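Local coordinates for protein acyl-coenzyme A oxidase acox-1.1 (Caenorhabditis elegans, PDB 5K3H) that catalyses the FAD-dependent first step of peroxisomal beta-oxidation, oxidising acyl-CoA to (2E)-enoyl-CoA with oxygen as the electron acceptor and giving hydrogen peroxide, at residues A385-S388 / G389-V393; G435-M438 / V439-Q443; F495-I498 / A499-T503; E530-R533 / A534-H538. All coordinates share one frame; numbering follows the deposited sequence.

Contact 1. Residues A385-S388 / G389-V393; sequences ALTS and GLKSV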
ATOM      1  N   ALA B 385      13.492  14.450  19.796  1.00 41.83           N
ATOM      2  CA  ALA B 385      14.215  13.560  18.889  1.00 36.60           C
ATOM      3  C   ALA B 385      13.517  12.211  18.753  1.00 33.79           C
ATOM      4  O   ALA B 385      13.307  11.713  17.637  1.00 30.27           O
ATOM      5  CB  ALA B 385      15.639  13.369  19.397  1.00 35.05           C
ATOM      6  N   LEU B 386      13.136  11.615  19.885  1.00 30.30           N
ATOM      7  CA  LEU B 386      12.479  10.313  19.878  1.00 31.36           C
ATOM      8  C   LEU B 386      11.137  10.375  19.166  1.00 30.11           C
ATOM      9  O   LEU B 386      10.805   9.499  18.358  1.00 31.45           O
ATOM     10  CB  LEU B 386      12.310   9.828  21.316  1.00 33.98           C
ATOM     11  CG  LEU B 386      11.402   8.613  21.531  1.00 34.37           C
ATOM     12  CD1 LEU B 386      12.096   7.307  21.160  1.00 33.38           C
ATOM     13  CD2 LEU B 386      10.896   8.602  22.982  1.00 35.29           C
ATOM     14  N   THR B 387      10.344  11.399  19.479  1.00 34.17           N
ATOM     15  CA  THR B 387       9.055  11.623  18.835  1.00 34.61           C
ATOM     16  C   THR B 387       9.188  11.721  17.315  1.00 34.50           C
ATOM     17  O   THR B 387       8.320  11.244  16.575  1.00 34.69           O
ATOM     18  CB  THR B 387       8.447  12.889  19.432  1.00 35.06           C
ATOM     19  OG1 THR B 387       7.963  12.572  20.741  1.00 35.28           O
ATOM     20  CG2 THR B 387       7.305  13.445  18.579  1.00 37.48           C
ATOM     21  N   SER B 388      10.264  12.343  16.826  1.00 35.14           N
ATOM     22  CA  SER B 388      10.462  12.401  15.380  1.00 35.82           C
ATOM     23  C   SER B 388      10.591  11.001  14.797  1.00 33.62           C
ATOM     24  O   SER B 388      10.022  10.702  13.741  1.00 35.58           O
ATOM     25  CB  SER B 388      11.720  13.207  15.040  1.00 38.39           C
ATOM     26  OG  SER B 388      11.876  14.307  15.918  1.00 44.52           O
ATOM     27  N   GLY B 389      11.362  10.141  15.460  1.00 27.34           N
ATOM     28  CA  GLY B 389      11.469   8.765  15.019  1.00 26.50           C
ATOM     29  C   GLY B 389      10.169   8.009  15.182  1.00 27.12           C
ATOM     30  O   GLY B 389       9.774   7.247  14.300  1.00 30.10           O
ATOM     31  N   LEU B 390       9.462   8.239  16.289  1.00 27.20           N
ATOM     32  CA  LEU B 390       8.228   7.500  16.527  1.00 27.01           C
ATOM     33  C   LEU B 390       7.236   7.702  15.393  1.00 28.81           C
ATOM     34  O   LEU B 390       6.729   6.725  14.826  1.00 27.78           O
ATOM     35  CB  LEU B 390       7.603   7.915  17.854  1.00 26.00           C
ATOM     36  CG  LEU B 390       8.161   7.256  19.100  1.00 24.30           C
ATOM     37  CD1 LEU B 390       7.573   7.970  20.299  1.00 23.93           C
ATOM     38  CD2 LEU B 390       7.801   5.781  19.110  1.00 23.93           C
ATOM     39  N   LYS B 391       6.953   8.961  15.040  1.00 27.47           N
ATOM     40  CA  LYS B 391       6.045   9.227  13.928  1.00 30.30           C
ATOM     41  C   LYS B 391       6.453   8.462  12.669  1.00 28.41           C
ATOM     42  O   LYS B 391       5.615   7.829  12.015  1.00 29.25           O
ATOM     43  CB  LYS B 391       5.989  10.723  13.639  1.00 36.14           C
ATOM     44  CG  LYS B 391       5.062  11.506  14.536  1.00 44.16           C
ATOM     45  CD  LYS B 391       5.195  13.005  14.220  1.00 50.47           C
ATOM     46  CE  LYS B 391       4.699  13.892  15.367  1.00 53.51           C
ATOM     47  NZ  LYS B 391       5.811  14.726  15.944  1.00 57.18           N
ATOM     48  N   SER B 392       7.736   8.499  12.320  1.00 29.78           N
ATOM     49  CA  SER B 392       8.179   7.850  11.089  1.00 29.22           C
ATOM     50  C   SER B 392       7.998   6.334  11.162  1.00 26.67           C
ATOM     51  O   SER B 392       7.447   5.719  10.239  1.00 26.65           O
ATOM     52  CB  SER B 392       9.632   8.215  10.802  1.00 30.98           C
ATOM     53  OG  SER B 392      10.112   7.515   9.670  1.00 31.84           O
ATOM     54  N   VAL B 393       8.472   5.709  12.245  1.00 24.98           N
ATOM     55  CA  VAL B 393       8.466   4.249  12.332  1.00 23.81           C
ATOM     56  C   VAL B 393       7.046   3.726  12.549  1.00 23.70           C
ATOM     57  O   VAL B 393       6.643   2.711  11.967  1.00 22.79           O
ATOM     58  CB  VAL B 393       9.426   3.769  13.442  1.00 23.26           C
ATOM     59  CG1 VAL B 393       9.247   2.258  13.723  1.00 22.89           C
ATOM     60  CG2 VAL B 393      10.848   4.101  13.088  1.00 23.06           C
TER

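Contact 2. Residues G435-M438 / V439-Q443; sequences GENM and VMLLQ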
ATOM      1  N   GLY B 435       3.725  14.465   7.328  1.00 54.64           N
ATOM      2  CA  GLY B 435       4.790  15.180   6.636  1.00 59.39           C
ATOM      3  C   GLY B 435       5.595  14.352   5.644  1.00 59.93           C
ATOM      4  O   GLY B 435       5.033  13.784   4.696  1.00 54.27           O
ATOM      5  N   GLU B 436       6.918  14.317   5.855  1.00 52.14           N
ATOM      6  CA  GLU B 436       7.857  13.490   5.100  1.00 51.91           C
ATOM      7  C   GLU B 436       8.767  12.795   6.103  1.00 52.44           C
ATOM      8  O   GLU B 436       9.339  13.446   6.989  1.00 57.14           O
ATOM      9  CB  GLU B 436       8.681  14.320   4.080  1.00 49.41           C
ATOM     10  CG  GLU B 436       8.030  14.462   2.679  1.00 50.47           C
ATOM     11  CD  GLU B 436       7.775  15.926   2.224  1.00 56.14           C
ATOM     12  OE1 GLU B 436       8.670  16.523   1.581  1.00 65.69           O
ATOM     13  OE2 GLU B 436       6.673  16.481   2.489  1.00 50.94           O
ATOM     14  N   ASN B 437       8.895  11.475   5.973  1.00 48.79           N
ATOM     15  CA  ASN B 437       9.511  10.678   7.035  1.00 48.33           C
ATOM     16  C   ASN B 437      11.034  10.780   7.066  1.00 48.47           C
ATOM     17  O   ASN B 437      11.627  10.663   8.144  1.00 48.48           O
ATOM     18  CB  ASN B 437       9.093   9.202   6.910  1.00 52.57           C
ATOM     19  CG  ASN B 437       9.969   8.416   5.926  1.00 55.17           C
ATOM     20  OD1 ASN B 437      11.038   7.908   6.298  1.00 64.14           O
ATOM     21  ND2 ASN B 437       9.517   8.311   4.668  1.00 51.54           N
ATOM     22  N   MET B 438      11.685  10.991   5.915  1.00 48.59           N
ATOM     23  CA  MET B 438      13.144  11.023   5.902  1.00 48.26           C
ATOM     24  C   MET B 438      13.713  12.171   6.736  1.00 45.01           C
ATOM     25  O   MET B 438      14.807  12.029   7.311  1.00 36.39           O
ATOM     26  CB  MET B 438      13.651  11.098   4.465  1.00 46.70           C
ATOM     27  CG  MET B 438      14.562   9.946   4.099  1.00 46.83           C
ATOM     28  SD  MET B 438      13.944   8.266   4.404  1.00 40.78           S
ATOM     29  CE  MET B 438      14.020   7.538   2.765  1.00 43.23           C
ATOM     30  N   VAL B 439      13.040  13.327   6.793  1.00 43.81           N
ATOM     31  CA  VAL B 439      13.602  14.386   7.637  1.00 45.87           C
ATOM     32  C   VAL B 439      13.330  14.110   9.117  1.00 46.16           C
ATOM     33  O   VAL B 439      14.115  14.528   9.977  1.00 45.38           O
ATOM     34  CB  VAL B 439      13.134  15.799   7.204  1.00 46.99           C
ATOM     35  CG1 VAL B 439      13.477  16.030   5.716  1.00 47.51           C
ATOM     36  CG2 VAL B 439      11.656  16.059   7.529  1.00 43.62           C
ATOM     37  N   MET B 440      12.220  13.430   9.448  1.00 41.31           N
ATOM     38  CA  MET B 440      12.007  13.079  10.846  1.00 41.02           C
ATOM     39  C   MET B 440      13.095  12.126  11.340  1.00 30.96           C
ATOM     40  O   MET B 440      13.611  12.296  12.457  1.00 30.71           O
ATOM     41  CB  MET B 440      10.621  12.477  11.070  1.00 51.94           C
ATOM     42  CG  MET B 440       9.461  13.420  10.825  1.00 59.86           C
ATOM     43  SD  MET B 440       7.849  12.630  11.104  1.00 79.82           S
ATOM     44  CE  MET B 440       7.451  11.777   9.574  1.00 78.75           C
ATOM     45  N   LEU B 441      13.477  11.131  10.523  1.00 32.72           N
ATOM     46  CA  LEU B 441      14.496  10.191  10.981  1.00 32.11           C
ATOM     47  C   LEU B 441      15.865  10.842  11.054  1.00 35.43           C
ATOM     48  O   LEU B 441      16.626  10.583  11.993  1.00 34.04           O
ATOM     49  CB  LEU B 441      14.578   8.959  10.080  1.00 29.37           C
ATOM     50  CG  LEU B 441      13.457   7.952  10.208  1.00 28.71           C
ATOM     51  CD1 LEU B 441      13.627   6.927   9.113  1.00 28.67           C
ATOM     52  CD2 LEU B 441      13.435   7.316  11.596  1.00 29.65           C
ATOM     53  N   LEU B 442      16.202  11.696  10.086  1.00 32.76           N
ATOM     54  CA  LEU B 442      17.521  12.322  10.121  1.00 34.22           C
ATOM     55  C   LEU B 442      17.611  13.403  11.215  1.00 32.37           C
ATOM     56  O   LEU B 442      18.714  13.703  11.690  1.00 33.49           O
ATOM     57  CB  LEU B 442      17.860  12.827   8.705  1.00 35.81           C
ATOM     58  CG  LEU B 442      18.324  11.753   7.679  1.00 35.53           C
ATOM     59  CD1 LEU B 442      18.450  12.291   6.271  1.00 35.34           C
ATOM     60  CD2 LEU B 442      19.664  11.164   8.062  1.00 31.25           C
ATOM     61  N   GLN B 443      16.480  13.947  11.669  1.00 33.69           N
ATOM     62  CA  GLN B 443      16.496  14.780  12.866  1.00 32.78           C
ATOM     63  C   GLN B 443      16.863  13.971  14.118  1.00 29.16           C
ATOM     64  O   GLN B 443      17.627  14.442  14.969  1.00 31.83           O
ATOM     65  CB  GLN B 443      15.135  15.431  13.037  1.00 38.49           C
ATOM     66  CG  GLN B 443      14.966  16.217  14.310  1.00 47.26           C
ATOM     67  CD  GLN B 443      13.713  17.038  14.246  1.00 57.46           C
ATOM     68  OE1 GLN B 443      12.967  17.148  15.228  1.00 65.22           O
ATOM     69  NE2 GLN B 443      13.445  17.602  13.066  1.00 59.27           N
TER

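Contact 3. Residues F495-I498 / A499-T503; sequences FQHI and AKRQT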
ATOM      1  N   PHE B 495      18.440  -5.879  21.804  1.00 19.98           N
ATOM      2  CA  PHE B 495      18.067  -4.700  21.011  1.00 20.10           C
ATOM      3  C   PHE B 495      18.930  -3.489  21.368  1.00 20.33           C
ATOM      4  O   PHE B 495      19.284  -2.682  20.499  1.00 20.39           O
ATOM      5  CB  PHE B 495      16.591  -4.342  21.220  1.00 20.41           C
ATOM      6  CG  PHE B 495      15.625  -5.304  20.590  1.00 21.04           C
ATOM      7  CD1 PHE B 495      15.588  -5.464  19.221  1.00 21.30           C
ATOM      8  CD2 PHE B 495      14.740  -6.019  21.366  1.00 21.06           C
ATOM      9  CE1 PHE B 495      14.710  -6.312  18.636  1.00 21.71           C
ATOM     10  CE2 PHE B 495      13.845  -6.900  20.790  1.00 20.99           C
ATOM     11  CZ  PHE B 495      13.823  -7.044  19.425  1.00 21.64           C
ATOM     12  N   GLN B 496      19.244  -3.320  22.651  1.00 20.78           N
ATOM     13  CA  GLN B 496      20.113  -2.215  23.034  1.00 20.66           C
ATOM     14  C   GLN B 496      21.475  -2.351  22.367  1.00 20.14           C
ATOM     15  O   GLN B 496      22.015  -1.378  21.826  1.00 20.85           O
ATOM     16  CB  GLN B 496      20.233  -2.154  24.561  1.00 20.71           C
ATOM     17  CG  GLN B 496      19.003  -1.566  25.217  1.00 21.03           C
ATOM     18  CD  GLN B 496      19.039  -1.576  26.752  1.00 21.57           C
ATOM     19  OE1 GLN B 496      19.826  -2.294  27.360  1.00 22.93           O
ATOM     20  NE2 GLN B 496      18.142  -0.804  27.376  1.00 21.60           N
ATOM     21  N   HIS B 497      22.012  -3.571  22.334  1.00 21.09           N
ATOM     22  CA  HIS B 497      23.306  -3.798  21.706  1.00 20.79           C
ATOM     23  C   HIS B 497      23.285  -3.446  20.221  1.00 21.58           C
ATOM     24  O   HIS B 497      24.165  -2.721  19.742  1.00 22.37           O
ATOM     25  CB  HIS B 497      23.749  -5.247  21.904  1.00 20.46           C
ATOM     26  CG  HIS B 497      25.029  -5.564  21.201  1.00 20.35           C
ATOM     27  ND1 HIS B 497      26.269  -5.268  21.733  1.00 20.43           N
ATOM     28  CD2 HIS B 497      25.261  -6.082  19.970  1.00 19.74           C
ATOM     29  CE1 HIS B 497      27.207  -5.631  20.878  1.00 20.62           C
ATOM     30  NE2 HIS B 497      26.622  -6.123  19.800  1.00 20.38           N
ATOM     31  N   ILE B 498      22.306  -3.952  19.458  1.00 21.54           N
ATOM     32  CA  ILE B 498      22.379  -3.717  18.018  1.00 21.98           C
ATOM     33  C   ILE B 498      22.113  -2.247  17.702  1.00 21.04           C
ATOM     34  O   ILE B 498      22.754  -1.686  16.808  1.00 20.89           O
ATOM     35  CB  ILE B 498      21.466  -4.667  17.204  1.00 23.37           C
ATOM     36  CG1 ILE B 498      20.016  -4.253  17.239  1.00 24.98           C
ATOM     37  CG2 ILE B 498      21.586  -6.141  17.634  1.00 23.51           C
ATOM     38  CD1 ILE B 498      19.116  -5.375  16.740  1.00 26.34           C
ATOM     39  N   ALA B 499      21.214  -1.579  18.451  1.00 19.31           N
ATOM     40  CA  ALA B 499      20.982  -0.154  18.215  1.00 19.30           C
ATOM     41  C   ALA B 499      22.225   0.682  18.531  1.00 19.51           C
ATOM     42  O   ALA B 499      22.562   1.609  17.781  1.00 18.59           O
ATOM     43  CB  ALA B 499      19.779   0.335  19.027  1.00 19.08           C
ATOM     44  N   LYS B 500      22.909   0.391  19.642  1.00 19.46           N
ATOM     45  CA  LYS B 500      24.180   1.061  19.913  1.00 20.93           C
ATOM     46  C   LYS B 500      25.206   0.763  18.821  1.00 21.85           C
ATOM     47  O   LYS B 500      25.875   1.676  18.313  1.00 20.70           O
ATOM     48  CB  LYS B 500      24.736   0.640  21.270  1.00 21.76           C
ATOM     49  CG  LYS B 500      26.160   1.166  21.535  1.00 21.87           C
ATOM     50  CD  LYS B 500      26.704   0.666  22.868  1.00 22.13           C
ATOM     51  CE  LYS B 500      26.911  -0.860  22.817  1.00 22.72           C
ATOM     52  NZ  LYS B 500      27.309  -1.453  24.129  1.00 23.30           N
ATOM     53  N   ARG B 501      25.345  -0.511  18.436  1.00 19.20           N
ATOM     54  CA  ARG B 501      26.367  -0.839  17.441  1.00 21.11           C
ATOM     55  C   ARG B 501      26.136  -0.079  16.136  1.00 20.06           C
ATOM     56  O   ARG B 501      27.075   0.490  15.566  1.00 19.38           O
ATOM     57  CB  ARG B 501      26.415  -2.337  17.168  1.00 24.39           C
ATOM     58  CG  ARG B 501      27.798  -2.785  16.732  1.00 29.03           C
ATOM     59  CD  ARG B 501      27.792  -4.226  16.190  1.00 34.85           C
ATOM     60  NE  ARG B 501      27.575  -4.262  14.741  1.00 40.03           N
ATOM     61  CZ  ARG B 501      26.408  -4.514  14.155  1.00 47.96           C
ATOM     62  NH1 ARG B 501      25.336  -4.764  14.901  1.00 52.54           N
ATOM     63  NH2 ARG B 501      26.313  -4.523  12.828  1.00 50.94           N
ATOM     64  N   GLN B 502      24.887  -0.046  15.656  1.00 22.09           N
ATOM     65  CA  GLN B 502      24.581   0.655  14.407  1.00 21.51           C
ATOM     66  C   GLN B 502      24.691   2.171  14.578  1.00 20.85           C
ATOM     67  O   GLN B 502      25.057   2.883  13.635  1.00 20.69           O
ATOM     68  CB  GLN B 502      23.188   0.243  13.900  1.00 21.30           C
ATOM     69  CG  GLN B 502      22.750   0.880  12.585  1.00 21.66           C
ATOM     70  CD  GLN B 502      23.626   0.510  11.372  1.00 22.39           C
ATOM     71  OE1 GLN B 502      24.229  -0.570  11.309  1.00 24.44           O
ATOM     72  NE2 GLN B 502      23.678   1.415  10.391  1.00 22.82           N
ATOM     73  N   THR B 503      24.380   2.683  15.764  1.00 21.14           N
ATOM     74  CA  THR B 503      24.543   4.112  16.016  1.00 21.57           C
ATOM     75  C   THR B 503      26.009   4.532  15.955  1.00 22.51           C
ATOM     76  O   THR B 503      26.354   5.538  15.318  1.00 22.33           O
ATOM     77  CB  THR B 503      23.925   4.475  17.360  1.00 21.73           C
ATOM     78  OG1 THR B 503      22.509   4.301  17.272  1.00 20.83           O
ATOM     79  CG2 THR B 503      24.255   5.906  17.746  1.00 22.06           C
TER

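Contact 4. Residues E530-R533 / A534-H538; sequences ELNR and ASRLH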
ATOM      1  N   GLU B 530      22.837   4.743   6.407  1.00 22.60           N
ATOM      2  CA  GLU B 530      23.270   4.101   7.645  1.00 23.50           C
ATOM      3  C   GLU B 530      22.777   4.872   8.861  1.00 24.35           C
ATOM      4  O   GLU B 530      22.471   4.271   9.892  1.00 24.31           O
ATOM      5  CB  GLU B 530      24.807   3.982   7.679  1.00 23.28           C
ATOM      6  CG  GLU B 530      25.409   3.079   6.591  1.00 24.02           C
ATOM      7  CD  GLU B 530      25.066   1.600   6.749  1.00 25.87           C
ATOM      8  OE1 GLU B 530      25.136   1.094   7.870  1.00 28.08           O
ATOM      9  OE2 GLU B 530      24.736   0.925   5.756  1.00 28.20           O
ATOM     10  N   LEU B 531      22.714   6.201   8.769  1.00 21.43           N
ATOM     11  CA  LEU B 531      22.277   7.003   9.905  1.00 22.25           C
ATOM     12  C   LEU B 531      20.803   6.782  10.197  1.00 22.35           C
ATOM     13  O   LEU B 531      20.397   6.759  11.359  1.00 22.57           O
ATOM     14  CB  LEU B 531      22.551   8.482   9.634  1.00 23.42           C
ATOM     15  CG  LEU B 531      24.006   8.979   9.570  1.00 23.78           C
ATOM     16  CD1 LEU B 531      24.094  10.370   8.894  1.00 25.14           C
ATOM     17  CD2 LEU B 531      24.625   9.002  10.972  1.00 23.46           C
ATOM     18  N   ASN B 532      19.982   6.618   9.155  1.00 24.65           N
ATOM     19  CA  ASN B 532      18.561   6.356   9.369  1.00 24.30           C
ATOM     20  C   ASN B 532      18.315   4.985   9.973  1.00 23.77           C
ATOM     21  O   ASN B 532      17.400   4.822  10.793  1.00 23.73           O
ATOM     22  CB  ASN B 532      17.788   6.464   8.063  1.00 23.82           C
ATOM     23  CG  ASN B 532      17.414   7.857   7.742  1.00 23.43           C
ATOM     24  OD1 ASN B 532      17.699   8.780   8.502  1.00 22.79           O
ATOM     25  ND2 ASN B 532      16.716   8.028   6.642  1.00 24.05           N
ATOM     26  N   ARG B 533      19.090   3.978   9.547  1.00 19.47           N
ATOM     27  CA  ARG B 533      18.984   2.655  10.151  1.00 19.83           C
ATOM     28  C   ARG B 533      19.146   2.735  11.665  1.00 19.58           C
ATOM     29  O   ARG B 533      18.411   2.080  12.414  1.00 20.56           O
ATOM     30  CB  ARG B 533      20.026   1.716   9.536  1.00 21.38           C
ATOM     31  CG  ARG B 533      19.708   1.295   8.108  1.00 23.12           C
ATOM     32  CD  ARG B 533      20.814   0.456   7.432  1.00 27.43           C
ATOM     33  NE  ARG B 533      20.350   0.037   6.102  1.00 31.21           N
ATOM     34  CZ  ARG B 533      21.130  -0.307   5.086  1.00 36.38           C
ATOM     35  NH1 ARG B 533      22.451  -0.298   5.223  1.00 43.77           N
ATOM     36  NH2 ARG B 533      20.587  -0.649   3.924  1.00 44.04           N
ATOM     37  N   ALA B 534      20.092   3.556  12.129  1.00 20.94           N
ATOM     38  CA  ALA B 534      20.311   3.720  13.559  1.00 19.98           C
ATOM     39  C   ALA B 534      19.108   4.359  14.242  1.00 20.30           C
ATOM     40  O   ALA B 534      18.739   3.972  15.362  1.00 20.67           O
ATOM     41  CB  ALA B 534      21.554   4.564  13.780  1.00 19.69           C
ATOM     42  N   SER B 535      18.506   5.363  13.597  1.00 20.78           N
ATOM     43  CA  SER B 535      17.366   6.054  14.185  1.00 20.76           C
ATOM     44  C   SER B 535      16.181   5.110  14.352  1.00 21.18           C
ATOM     45  O   SER B 535      15.441   5.191  15.343  1.00 21.39           O
ATOM     46  CB  SER B 535      16.986   7.256  13.315  1.00 20.96           C
ATOM     47  OG  SER B 535      18.107   8.081  13.054  1.00 20.94           O
ATOM     48  N   ARG B 536      15.972   4.227  13.371  1.00 19.20           N
ATOM     49  CA  ARG B 536      14.899   3.234  13.439  1.00 19.72           C
ATOM     50  C   ARG B 536      15.141   2.198  14.540  1.00 19.67           C
ATOM     51  O   ARG B 536      14.221   1.827  15.274  1.00 19.69           O
ATOM     52  CB  ARG B 536      14.755   2.539  12.082  1.00 20.63           C
ATOM     53  CG  ARG B 536      14.224   3.435  10.982  1.00 22.35           C
ATOM     54  CD  ARG B 536      13.774   2.629   9.766  1.00 23.75           C
ATOM     55  NE  ARG B 536      13.673   3.461   8.576  1.00 27.38           N
ATOM     56  CZ  ARG B 536      14.612   3.545   7.641  1.00 28.28           C
ATOM     57  NH1 ARG B 536      15.702   2.809   7.752  1.00 28.38           N
ATOM     58  NH2 ARG B 536      14.459   4.352   6.595  1.00 31.31           N
ATOM     59  N   LEU B 537      16.361   1.665  14.634  1.00 20.69           N
ATOM     60  CA  LEU B 537      16.630   0.679  15.676  1.00 20.05           C
ATOM     61  C   LEU B 537      16.423   1.286  17.059  1.00 18.80           C
ATOM     62  O   LEU B 537      15.865   0.650  17.955  1.00 18.98           O
ATOM     63  CB  LEU B 537      18.046   0.122  15.508  1.00 19.95           C
ATOM     64  CG  LEU B 537      18.291  -0.732  14.252  1.00 20.25           C
ATOM     65  CD1 LEU B 537      19.759  -0.983  14.054  1.00 19.96           C
ATOM     66  CD2 LEU B 537      17.539  -2.069  14.342  1.00 20.37           C
ATOM     67  N   HIS B 538      16.846   2.529  17.239  1.00 20.54           N
ATOM     68  CA  HIS B 538      16.654   3.205  18.513  1.00 19.83           C
ATOM     69  C   HIS B 538      15.170   3.371  18.819  1.00 19.88           C
ATOM     70  O   HIS B 538      14.717   3.100  19.944  1.00 19.06           O
ATOM     71  CB  HIS B 538      17.381   4.546  18.450  1.00 19.67           C
ATOM     72  CG  HIS B 538      17.091   5.451  19.598  1.00 19.64           C
ATOM     73  ND1 HIS B 538      17.773   5.370  20.797  1.00 19.54           N
ATOM     74  CD2 HIS B 538      16.230   6.494  19.716  1.00 19.28           C
ATOM     75  CE1 HIS B 538      17.325   6.309  21.611  1.00 19.58           C
ATOM     76  NE2 HIS B 538      16.395   7.007  20.978  1.00 19.57           N
TER

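Contact 1. Residues A385-S388 / G389-V393
Backbone bonds of the i to i+4 kind join Ala385-Ser388 to Gly389-Val393 within helix 382-408. Leu390 N gives the shortest of them, 2.8 Å to Leu386 O. Lys391 N meets Thr387 O at 3.1 Å, almost straight at 177°. The bonds from Gly389 N to Ala385 O and from Ser392 N to Ser388 O are weak.

Apolar contact is slight. Leu386 CG lies 4.1 Å from Leu390 CD1, and the two side chains slant across each other. Leu386 also packs on Phe542, and Leu390 on Ile543, both of helix 520-553.

On another side, Lys391 folds back along the helix. Its chain is extended as far as CE; chi4 (117°) then swings Lys391 NZ to 3.3 Å from Thr387 CG2. This is an ammonium against a methyl, with no polar bond. The threonine hydroxyl lies elsewhere: OG1 sits beside its own backbone N (chi1 -75°) and bonds to Leu383 O. Ser388 OG lies within bonding reach of both His384 O and Gln443 OE1; one proton cannot serve both at once.

Ser392 belongs to the ATP site shared between the dimer partners. The chemistry implies a segment held mainly by its backbone, where the Thr387 and Ser388 hydroxyls turn to carbonyls one turn earlier.

Contact 2. Residues G435-M438 / V439-Q443
Met440 turns back along the chain to touch Glu436 and Asn437, where helix 437-456 begins. Its CB lies 3.6 Å from Asn437 O. CG stands beside the backbone N (chi1 -65°) and comes to 3.8 Å from Glu436 O. The chain runs straight on to SD, which packs on Lys391 of helix 382-408, then bends at chi3 (-84°). That bend carries the methyl Met440 CE to 3.4 Å from Asn437 CA. CE also lies 4.1 Å from Asn437 CB, so the tip of the methionine rests against Asn437.

The same methyl, Met440 CE, is 3.6 Å from Glu436 O. Val439 reaches Glu436 O as well, through CG2 at 3.5 Å. The carbonyl of Glu436 has methyl groups from two residues near it.

Leu441 and Asn437 meet one turn apart. Leu441 N donates to Asn437 O at 3.0 Å. Their side chains cross at a slant, and Leu441 CD1 lies 3.9 Å from Asn437 OD1. Leu442 N bonds to Met438 O in turn.

Glu436, Asn437 and Met438 also pack on the second subunit, against Gly411, Arg343 and Thr339 of that chain. Glu436 probably helps to bind the FAD shared with the second subunit. The arrangement is the N-terminal start of a helix at the dimer interface, beside an FAD site shared between subunits as in other acyl-CoA oxidases.

Contact 3. Residues F495-I498 / A499-T503
The His497 ring and the Arg501 side chain approach each other one helical turn apart. Arg501 CD comes obliquely to the ring, 4.2 Å from His497 NE2. The ring is also stacked with Phe587. Both of its nitrogens have partners: ND1 bonds to Ser474 and NE2 to Asp585. These fix the turn of the ring.

The guanidinium of Arg501 has the backbone of Ile498 obliquely beside it, at CA, and its NH2 forms a salt bridge to Glu584. With chi1 at -152° the Arg501 chain passes CD by the His497 ring, and a bend at chi3 (91°) turns the guanidinium back toward Ile498. His497 NE2 and Arg501 NH1 stay 5.2 Å apart. Asp585 and Glu584 would probably offset positive charge here.

The backbone is a regular alpha helix. Arg501 N donates to His497 O at 2.8 Å, and the amides of Ala499, Lys500 and Gln502 repeat the pattern. Ala499 O accepts twice from Thr503. Thr503 OG1 reaches Ala499 O at 2.7 Å, and the amide N comes from the opposite face of the carbonyl plane.

Lys500 NZ bonds to Ser474 and to Ala472 O. Gln502 packs on Tyr581, an ATP-binding residue. This is a stretch of helix 489-515 in the C-terminal helical part of the acyl-CoA oxidase fold, with Gln502 beside the ATP site.

Contact 4. Residues E530-R533 / A534-H538
Leu531 O faces two groups of Ser535. The amide Ser535 N bonds to Leu531 O at 3.2 Å. The hydroxyl Ser535 OG lies 3.1 Å from Leu531 O, because chi1 (-52°) sets OG beside the serine's own backbone N. That hydroxyl can also turn to Leu441 O of helix 437-456, and its one proton is not settled between the two.

The neighbouring amides make the usual i to i+4 bonds. Arg536 N meets Asn532 O at 3.0 Å, and Leu537 N meets Arg533 O at 3.1 Å. The bond from Ala534 N to Glu530 O is weak.

Arg533, Ala534, Ser535 and Arg536 all belong to the ATP site shared between dimer partners. They lie along helix 520-553, in the C-terminal helical part of the acyl-CoA oxidase fold. In this apo form both arginines run back toward the start of the helix, diverging as they go.

Arg536 is extended from CG to NE, and its guanidinium stands with one face over Asn532 O. Arg536 CG packs on Asn532 O too, at 3.5 Å. Leu441 packs on this arginine from helix 437-456.

Arg533 is also extended from CG to NE. Arg533 NH1 makes a salt bridge of 2.6 Å with Glu530 OE2. The same OE2 bonds to Tyr601 of the second subunit, while OE1 holds Gln502 of helix 489-515. Leu537, one turn on from Arg533, sets CG 3.4 Å from Arg533 O.

Each contact is a short stretch of a different helix, that of contact 2 beginning in a loop. Contacts 1 and 4 are buried, contact 3 is partly buried, and contact 2 lies at the surface. Contacts 2 and 4 also touch the second subunit. Contact 2 touches contacts 1 and 4, and contact 4 touches contact 3. Contact 1 meets contact 4 where Val393 packs on Arg536. Contacts 1 and 3 do not touch; their centres lie about 17 Å apart. Contacts 1 and 4 hold ATP-site residues, and contact 3 lies beside that site. Small hydroxyls and leucines mark contact 1, methionines the helix start in contact 2, and charged groups contacts 3 and 4.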